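Putative branched-chain amino acid ABC transporter (Chromobacterium violaceum, PDB 4PYR) is a putative periplasmic-binding-protein-like lipoprotein of the LppC family that binds glutathione in this crystal and may regulate an enzyme. Local coordinates at residues 249-252 with 253-257; 241-245 with 246-250; 230-233 with 234-237; 25-28 with 29-33. All blocks are in the same frame, centred on the assembly; numbering follows the deposited sequence. Where two conformers were deposited one is given.

Contact 1: 249-252 with 253-257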
# COMPACT_ATOMS: atom_id res chain seq x y z
N ARG A 249 7.24 0.09 5.52
CA ARG A 249 6.23 0.57 4.59
C ARG A 249 5.39 1.65 5.27
O ARG A 249 4.96 2.56 4.59
CB ARG A 249 5.33 -0.54 3.98
CG ARG A 249 6.05 -1.38 2.91
CD ARG A 249 5.19 -2.41 2.18
NE ARG A 249 6.11 -3.27 1.50
CZ ARG A 249 6.56 -4.42 2.00
NH1 ARG A 249 6.06 -4.90 3.15
NH2 ARG A 249 7.46 -5.12 1.34
N LEU A 250 5.16 1.52 6.58
CA LEU A 250 4.35 2.52 7.30
C LEU A 250 5.10 3.82 7.49
O LEU A 250 4.52 4.88 7.48
CB LEU A 250 3.86 2.02 8.66
CG LEU A 250 2.98 0.77 8.63
CD1 LEU A 250 2.81 0.20 10.02
CD2 LEU A 250 1.62 1.13 8.01
N TYR A 251 6.41 3.75 7.66
CA TYR A 251 7.25 4.96 7.71
C TYR A 251 7.17 5.72 6.39
O TYR A 251 6.95 6.96 6.37
CB TYR A 251 8.69 4.52 8.01
CG TYR A 251 9.73 5.63 8.04
CD1 TYR A 251 9.93 6.41 9.19
CD2 TYR A 251 10.53 5.89 6.93
CE1 TYR A 251 10.92 7.40 9.23
CE2 TYR A 251 11.50 6.90 6.94
CZ TYR A 251 11.71 7.64 8.09
OH TYR A 251 12.68 8.62 8.13
N ALA A 252 7.28 4.98 5.29
CA ALA A 252 7.22 5.55 3.96
C ALA A 252 5.82 6.10 3.74
O ALA A 252 5.67 7.14 3.10
CB ALA A 252 7.59 4.54 2.89
N LEU A 253 4.81 5.43 4.26
CA LEU A 253 3.43 5.91 4.14
C LEU A 253 3.33 7.27 4.80
O LEU A 253 2.65 8.18 4.28
CB LEU A 253 2.47 4.89 4.79
CG LEU A 253 0.99 5.27 4.73
CD1 LEU A 253 0.50 5.24 3.31
CD2 LEU A 253 0.20 4.30 5.61
N GLY A 254 3.96 7.42 5.96
CA GLY A 254 4.02 8.71 6.66
C GLY A 254 4.65 9.83 5.86
O GLY A 254 4.14 10.98 5.81
N ILE A 255 5.76 9.51 5.18
CA ILE A 255 6.42 10.49 4.34
C ILE A 255 5.43 10.95 3.28
O ILE A 255 5.26 12.16 3.09
CB ILE A 255 7.67 9.92 3.67
CG1 ILE A 255 8.75 9.72 4.75
CG2 ILE A 255 8.14 10.79 2.51
CD1 ILE A 255 9.94 8.97 4.27
N ASP A 256 4.86 10.04 2.53
CA ASP A 256 3.93 10.48 1.45
C ASP A 256 2.65 11.14 1.98
O ASP A 256 2.10 12.01 1.28
CB ASP A 256 3.57 9.33 0.54
CG ASP A 256 4.65 9.03 -0.49
OD1 ASP A 256 5.66 9.76 -0.61
OD2 ASP A 256 4.48 8.05 -1.21
N ALA A 257 2.21 10.80 3.19
CA ALA A 257 1.00 11.44 3.77
C ALA A 257 1.31 12.93 4.01
O ALA A 257 0.49 13.80 3.71
CB ALA A 257 0.58 10.75 5.07
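Tyr251 and Ile255, one turn apart on helix 245-265, make the tight side of this contact. The ring carbon CE2 of Tyr251 lies 3.7 Å from Ile255 CD1, and the two side chains run obliquely to each other. Two torsions bring them together: the Tyr251 ring carbon CG stands opposite its own backbone N (chi1 177°), while Ile255 CG1 swings to the side of the backbone N and carries CD1 back toward the ring. Between their backbones, Ile255 N donates to Tyr251 O over 3.1 Å, in the carbonyl plane. The Tyr251 hydroxyl is held by Pro237 O, and the buried ring packs on Ser24 and Ala28 of helix 16-33. Four i to i+4 backbone bonds link the two segments, as in a regular alpha-helix; the straightest, Asp256 N to Ala252 O at 3.1 Å, has an N-H...O angle of 172°. The helix belongs to a periplasmic-binding-protein-like fold, and Leu253 lines its glutathione pocket. Packing is looser where the partly exposed Leu250 faces the buried Leu253: Leu250 CD2 to Leu253 CD2 is 4.2 Å. Leu253 CB rests closer, 3.4 Å from both Arg249 O and Leu250 O. Arg249 turns its guanidinium away from residues 253-257 to a salt bridge with Asp221, and the buried Asp256 is satisfied by Thr279 OG1 and Val278 N and forms a salt bridge with Arg259.

Contact 2: 241-245 with 246-250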
# COMPACT_ATOMS: atom_id res chain seq x y z
N ALA A 241 15.46 3.02 13.30
CA ALA A 241 15.42 1.60 13.61
C ALA A 241 15.30 0.81 12.32
O ALA A 241 14.55 1.19 11.42
CB ALA A 241 14.25 1.27 14.53
N PRO A 242 16.06 -0.27 12.21
CA PRO A 242 15.84 -1.27 11.19
C PRO A 242 14.43 -1.79 11.36
O PRO A 242 14.12 -2.40 12.40
CB PRO A 242 16.86 -2.34 11.57
CG PRO A 242 17.97 -1.50 12.04
CD PRO A 242 17.30 -0.55 12.94
N LEU A 243 13.57 -1.57 10.38
CA LEU A 243 12.21 -2.06 10.49
C LEU A 243 12.04 -3.26 9.59
O LEU A 243 12.73 -3.38 8.55
CB LEU A 243 11.22 -0.95 10.09
CG LEU A 243 11.28 0.35 10.91
CD1 LEU A 243 10.47 1.44 10.23
CD2 LEU A 243 10.85 0.19 12.37
N THR A 244 11.09 -4.13 9.95
CA THR A 244 10.54 -5.09 9.00
C THR A 244 10.13 -4.33 7.77
O THR A 244 9.89 -3.16 7.89
CB THR A 244 9.35 -5.91 9.63
OG1 THR A 244 8.30 -5.00 10.01
CG2 THR A 244 9.80 -6.66 10.82
N ARG A 245 10.07 -5.01 6.64
CA ARG A 245 9.53 -4.38 5.45
C ARG A 245 8.12 -3.86 5.72
O ARG A 245 7.78 -2.75 5.29
CB ARG A 245 9.58 -5.35 4.27
CG ARG A 245 10.97 -5.60 3.76
CD ARG A 245 11.54 -4.49 2.92
NE ARG A 245 12.80 -4.93 2.34
CZ ARG A 245 13.99 -4.82 2.91
NH1 ARG A 245 14.13 -4.26 4.10
NH2 ARG A 245 15.07 -5.30 2.29
N GLN A 246 7.32 -4.66 6.43
CA GLN A 246 5.93 -4.32 6.77
C GLN A 246 5.86 -2.96 7.45
O GLN A 246 5.16 -2.04 7.01
CB GLN A 246 5.36 -5.40 7.71
CG GLN A 246 3.85 -5.47 7.88
CD GLN A 246 3.42 -6.72 8.62
OE1 GLN A 246 3.74 -6.90 9.80
NE2 GLN A 246 2.70 -7.60 7.94
N THR A 247 6.63 -2.83 8.51
CA THR A 247 6.70 -1.61 9.30
C THR A 247 7.32 -0.39 8.58
O THR A 247 6.81 0.73 8.65
CB THR A 247 7.47 -1.86 10.59
OG1 THR A 247 6.91 -2.99 11.25
CG2 THR A 247 7.43 -0.69 11.48
N GLU A 248 8.46 -0.60 7.92
CA GLU A 248 9.09 0.44 7.12
C GLU A 248 8.14 0.94 6.03
O GLU A 248 8.21 2.11 5.68
CB GLU A 248 10.38 -0.07 6.51
CG GLU A 248 11.11 1.04 5.80
CD GLU A 248 12.61 0.83 5.68
OE1 GLU A 248 13.10 -0.27 5.97
OE2 GLU A 248 13.28 1.81 5.28
N ARG A 249 7.24 0.09 5.52
CA ARG A 249 6.23 0.57 4.59
C ARG A 249 5.39 1.65 5.27
O ARG A 249 4.96 2.56 4.59
CB ARG A 249 5.33 -0.54 3.98
CG ARG A 249 6.05 -1.38 2.91
CD ARG A 249 5.19 -2.41 2.18
NE ARG A 249 6.11 -3.27 1.50
CZ ARG A 249 6.56 -4.42 2.00
NH1 ARG A 249 6.06 -4.90 3.15
NH2 ARG A 249 7.46 -5.12 1.34
N LEU A 250 5.16 1.52 6.58
CA LEU A 250 4.35 2.52 7.30
C LEU A 250 5.10 3.82 7.49
O LEU A 250 4.52 4.88 7.48
CB LEU A 250 3.86 2.02 8.66
CG LEU A 250 2.98 0.77 8.63
CD1 LEU A 250 2.81 0.20 10.02
CD2 LEU A 250 1.62 1.13 8.01
O HOH W 1 12.45 -2.74 5.91
O HOH W 2 14.68 -0.20 7.93
O HOH W 3 6.37 -6.62 11.03
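The guanidinium of Arg249 presents one face to Arg245 O, while its NH2 comes within 3.6 Å of Arg245 CB; Arg245 has its own guanidinium turned so that water 1 sits at the edge, in plane, 2.9 Å from NH1. These groups flank the N-terminus of helix 245-265, where Thr244 is the N-cap. Its OG1 takes the place between backbone N and carbonyl carbon (chi1 60°), from which it accepts Thr247 N at 3.1 Å with an N-H...O angle of 161°. The Thr247 hydroxyl reaches the same oxygen, and so does water 3, which in the conformer given joins it to Gln246 OE1; several groups thus grip Thr244 OG1. The first full helical turn is closed by Glu248 N and Thr244 O, 2.9 Å apart. Ahead of the cap, Leu243 lies against the start of the helix: CD2 meets Thr247 CG2 at 3.6 Å, the two side chains crossing at about a right angle, and CD1 touches Glu248 CA. Glu248 extends back past Leu243, its OE2 bonded to Trp224 NE1 of helix 223-226. Arg249 NH2 also bonds Asn206 O. Between Arg245 NH1 and Glu248 OE1 the gap is too wide for a salt bridge, and water 1 fills it, accepting from NH1 and donating to both Leu243 O and Glu248 OE1, the last at 2.6 Å.

Contact 3: 230-233 with 234-237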
# COMPACT_ATOMS: atom_id res chain seq x y z
N HIS A 230 15.73 7.29 -6.87
CA HIS A 230 14.54 8.10 -7.07
C HIS A 230 14.74 9.41 -6.31
O HIS A 230 15.14 9.38 -5.16
CB HIS A 230 13.37 7.28 -6.53
CG HIS A 230 12.01 7.88 -6.70
ND1 HIS A 230 11.61 9.00 -6.01
CD2 HIS A 230 10.92 7.44 -7.36
CE1 HIS A 230 10.35 9.27 -6.31
NE2 HIS A 230 9.90 8.32 -7.10
N PRO A 231 14.43 10.56 -6.93
CA PRO A 231 14.71 11.86 -6.32
C PRO A 231 14.04 12.06 -4.95
O PRO A 231 14.60 12.65 -4.04
CB PRO A 231 14.19 12.86 -7.37
CG PRO A 231 13.24 12.08 -8.22
CD PRO A 231 13.80 10.69 -8.26
N ALA A 232 12.81 11.57 -4.78
CA ALA A 232 12.16 11.69 -3.49
C ALA A 232 12.69 10.69 -2.47
O ALA A 232 12.87 11.02 -1.31
CB ALA A 232 10.64 11.54 -3.65
N VAL A 233 12.94 9.46 -2.92
CA VAL A 233 13.44 8.46 -2.02
C VAL A 233 14.74 8.98 -1.37
O VAL A 233 14.88 8.92 -0.17
CB VAL A 233 13.68 7.13 -2.72
CG1 VAL A 233 14.42 6.18 -1.78
CG2 VAL A 233 12.38 6.52 -3.18
N GLN A 234 15.62 9.57 -2.17
CA GLN A 234 16.94 10.02 -1.67
C GLN A 234 16.91 11.12 -0.65
O GLN A 234 17.78 11.21 0.20
CB GLN A 234 17.77 10.57 -2.84
CG GLN A 234 18.14 9.58 -3.86
CD GLN A 234 19.08 10.17 -4.86
OE1 GLN A 234 19.07 11.36 -5.17
NE2 GLN A 234 19.93 9.34 -5.34
N ARG A 235 15.95 12.03 -0.73
CA ARG A 235 16.04 13.18 0.14
C ARG A 235 15.55 12.94 1.57
O ARG A 235 15.80 13.76 2.43
CB ARG A 235 15.37 14.43 -0.48
CG ARG A 235 13.88 14.38 -0.62
CD ARG A 235 13.39 15.81 -0.91
NE ARG A 235 11.96 15.81 -1.03
CZ ARG A 235 11.33 15.70 -2.19
NH1 ARG A 235 12.04 15.59 -3.31
NH2 ARG A 235 9.98 15.70 -2.23
N TYR A 236 14.87 11.83 1.84
CA TYR A 236 14.40 11.59 3.20
C TYR A 236 15.26 10.56 3.93
O TYR A 236 15.72 9.60 3.31
CB TYR A 236 12.95 11.11 3.19
CG TYR A 236 12.02 12.06 2.51
CD1 TYR A 236 11.67 13.27 3.11
CD2 TYR A 236 11.54 11.80 1.26
CE1 TYR A 236 10.90 14.20 2.45
CE2 TYR A 236 10.72 12.72 0.60
CZ TYR A 236 10.42 13.93 1.21
OH TYR A 236 9.65 14.87 0.55
N PRO A 237 15.47 10.77 5.23
CA PRO A 237 16.33 9.82 5.95
C PRO A 237 15.64 8.46 6.09
O PRO A 237 14.40 8.38 6.13
CB PRO A 237 16.51 10.48 7.32
CG PRO A 237 15.20 11.18 7.52
CD PRO A 237 14.92 11.80 6.13
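Arg235 and Tyr236 both fold back over Ala232. Arg235 CG occupies the position between backbone N and carbonyl carbon (chi1 68°), and in the conformer given the chain then extends to NE, bringing one guanidinium face over Ala232 CA, with NH1 3.9 Å from that carbon. With Tyr236 CG on the backbone N side (chi1 -57°), ring carbon CD2 comes 3.0 Å from Ala232 O, obliquely to the ring. Arg235 CG also covers one face of the Tyr236 ring, 3.7 Å above its plane and offset toward the rim, and in the same conformer Arg235 NH2 donates to Tyr236 OH. The short helix 231-235 that carries these residues is weakly bonded and opens with His230 as N-cap: its ND1 accepts Ala232 N at 3.1 Å, close to the ring plane, and more weakly Val233 N. With chi1 at -177° the imidazole presents its ND1 edge to these amides. Gln234 N donates to His230 O at 3.0 Å, nearly straight at the oxygen; Arg235 N also donates to Ala232 O, an i to i+3 bond of 3.3 Å, but from above the carbonyl plane. Gln234 runs its CG past His230 O at 3.3 Å into exposed surroundings, while the buried Tyr236 ring packs on Ile255 and Ala29, its hydroxyl hydrogen-bonded to Asp33.

Contact 4: 25-28 with 29-33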
# COMPACT_ATOMS: atom_id res chain seq x y z
N GLY A 25 7.42 8.93 10.14
CA GLY A 25 7.60 9.26 8.74
C GLY A 25 7.11 10.66 8.41
O GLY A 25 7.76 11.39 7.66
N VAL A 26 5.93 11.01 8.93
CA VAL A 26 5.40 12.36 8.77
C VAL A 26 6.39 13.37 9.28
O VAL A 26 6.68 14.39 8.57
CB VAL A 26 4.05 12.56 9.51
CG1 VAL A 26 3.57 14.01 9.41
CG2 VAL A 26 2.98 11.61 8.98
N GLU A 27 6.93 13.13 10.48
CA GLU A 27 7.93 14.03 11.11
C GLU A 27 9.18 14.11 10.23
O GLU A 27 9.69 15.21 9.96
CB GLU A 27 8.41 13.49 12.48
CG GLU A 27 7.41 13.56 13.63
CD GLU A 27 7.14 14.96 14.18
OE1 GLU A 27 7.97 15.90 14.02
OE2 GLU A 27 6.06 15.12 14.79
N ALA A 28 9.70 12.96 9.81
CA ALA A 28 10.91 12.95 8.95
C ALA A 28 10.73 13.85 7.69
O ALA A 28 11.62 14.62 7.30
CB ALA A 28 11.26 11.53 8.53
N ALA A 29 9.57 13.75 7.05
CA ALA A 29 9.31 14.48 5.84
C ALA A 29 9.16 16.00 6.20
O ALA A 29 9.65 16.85 5.46
CB ALA A 29 8.05 13.97 5.17
N ALA A 30 8.50 16.30 7.32
CA ALA A 30 8.37 17.69 7.74
C ALA A 30 9.72 18.34 8.01
O ALA A 30 9.96 19.51 7.66
CB ALA A 30 7.50 17.79 8.99
N GLN A 31 10.64 17.61 8.63
CA GLN A 31 11.94 18.16 8.90
C GLN A 31 12.76 18.45 7.63
O GLN A 31 13.49 19.42 7.58
CB GLN A 31 12.69 17.21 9.83
CG GLN A 31 12.11 17.26 11.22
CD GLN A 31 12.62 16.17 12.14
OE1 GLN A 31 13.64 15.54 11.86
NE2 GLN A 31 11.91 15.95 13.25
N VAL A 32 12.58 17.65 6.60
CA VAL A 32 13.28 17.84 5.34
C VAL A 32 12.62 18.94 4.53
O VAL A 32 13.26 19.89 4.13
CB VAL A 32 13.31 16.56 4.52
CG1 VAL A 32 13.86 16.84 3.14
CG2 VAL A 32 14.20 15.53 5.19
N ASP A 33 11.33 18.80 4.32
CA ASP A 33 10.65 19.67 3.38
C ASP A 33 10.34 21.03 3.95
O ASP A 33 10.33 22.00 3.19
CB ASP A 33 9.33 18.99 2.95
CG ASP A 33 9.54 17.85 1.98
OD1 ASP A 33 10.67 17.51 1.59
OD2 ASP A 33 8.51 17.33 1.56
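Glu27 O bonds to Gln31 N at 2.9 Å, with the donor almost in line with the carbonyl and an N-H...O angle of 160°. The Gln31 side chain also passes this oxygen: CG lies 3.4 Å away, because it sits on the backbone N side (chi1 -72°) before the chain extends. Beyond that point the two polar ends do not join. Glu27 bends at chi2 and Gln31 stays straight; in the conformer given, Glu27 OE1 lies 4.0 Å from Gln31 NE2 with the carboxylate and amide planes 60° apart, which is a loose approach at the more exposed side of the helix. Ala29 N to Gly25 O and Ala30 N to Val26 O continue the same i to i+4 pattern, whereas Val32 N to Ala28 O is stretched to 3.3 Å near the C-terminal end. There Val32 CG2, on the backbone N side of its own residue, rests 3.5 Å from Ala28 O. The alanine CB atoms lie close over the preceding turn: Ala30 CB is 3.5 Å from both Val26 O and Glu27 O, and Ala29 CB is 3.6 Å from Gly25 O. Around these short side chains neighbours pack close, with Ala28 touching Tyr251, Ala29 and Ala30 touching Tyr258 of helix 245-265, and Val26, Glu27 and Ala30 meeting Leu38 on strand 36-42. Helix 16-33 is the connecting helix of a beta-alpha-beta crossover, strand 2-8, helix 16-33, strand 36-42, in the parallel sheet of this periplasmic-binding-protein-like fold.

Contacts 1 and 2 share Arg249 and Leu250 on helix 245-265, their centres 10 Å apart, with Leu243 CD1 and Tyr251 CB 4.2 Å from each other. Contact 4 runs beside contact 1: Tyr251 OH lies 3.3 Å from Ala28 CB, and Ile255 CG1 lies 3.5 Å from Gly25 O. Contact 3 bridges the two, through Ile255 CG2 to Tyr236 CE2 at 3.7 Å and through the hydrogen bond of Tyr236 OH to Asp33 OD2 at 2.9 Å. Contacts 2 and 4 do not touch, with centres about 17 Å apart. Glutathione lies nearest contact 1, about 4 Å from the Leu253 side chain and about 8 Å from that of Arg249, whereas contacts 3 and 4 lie away from the glutathione site.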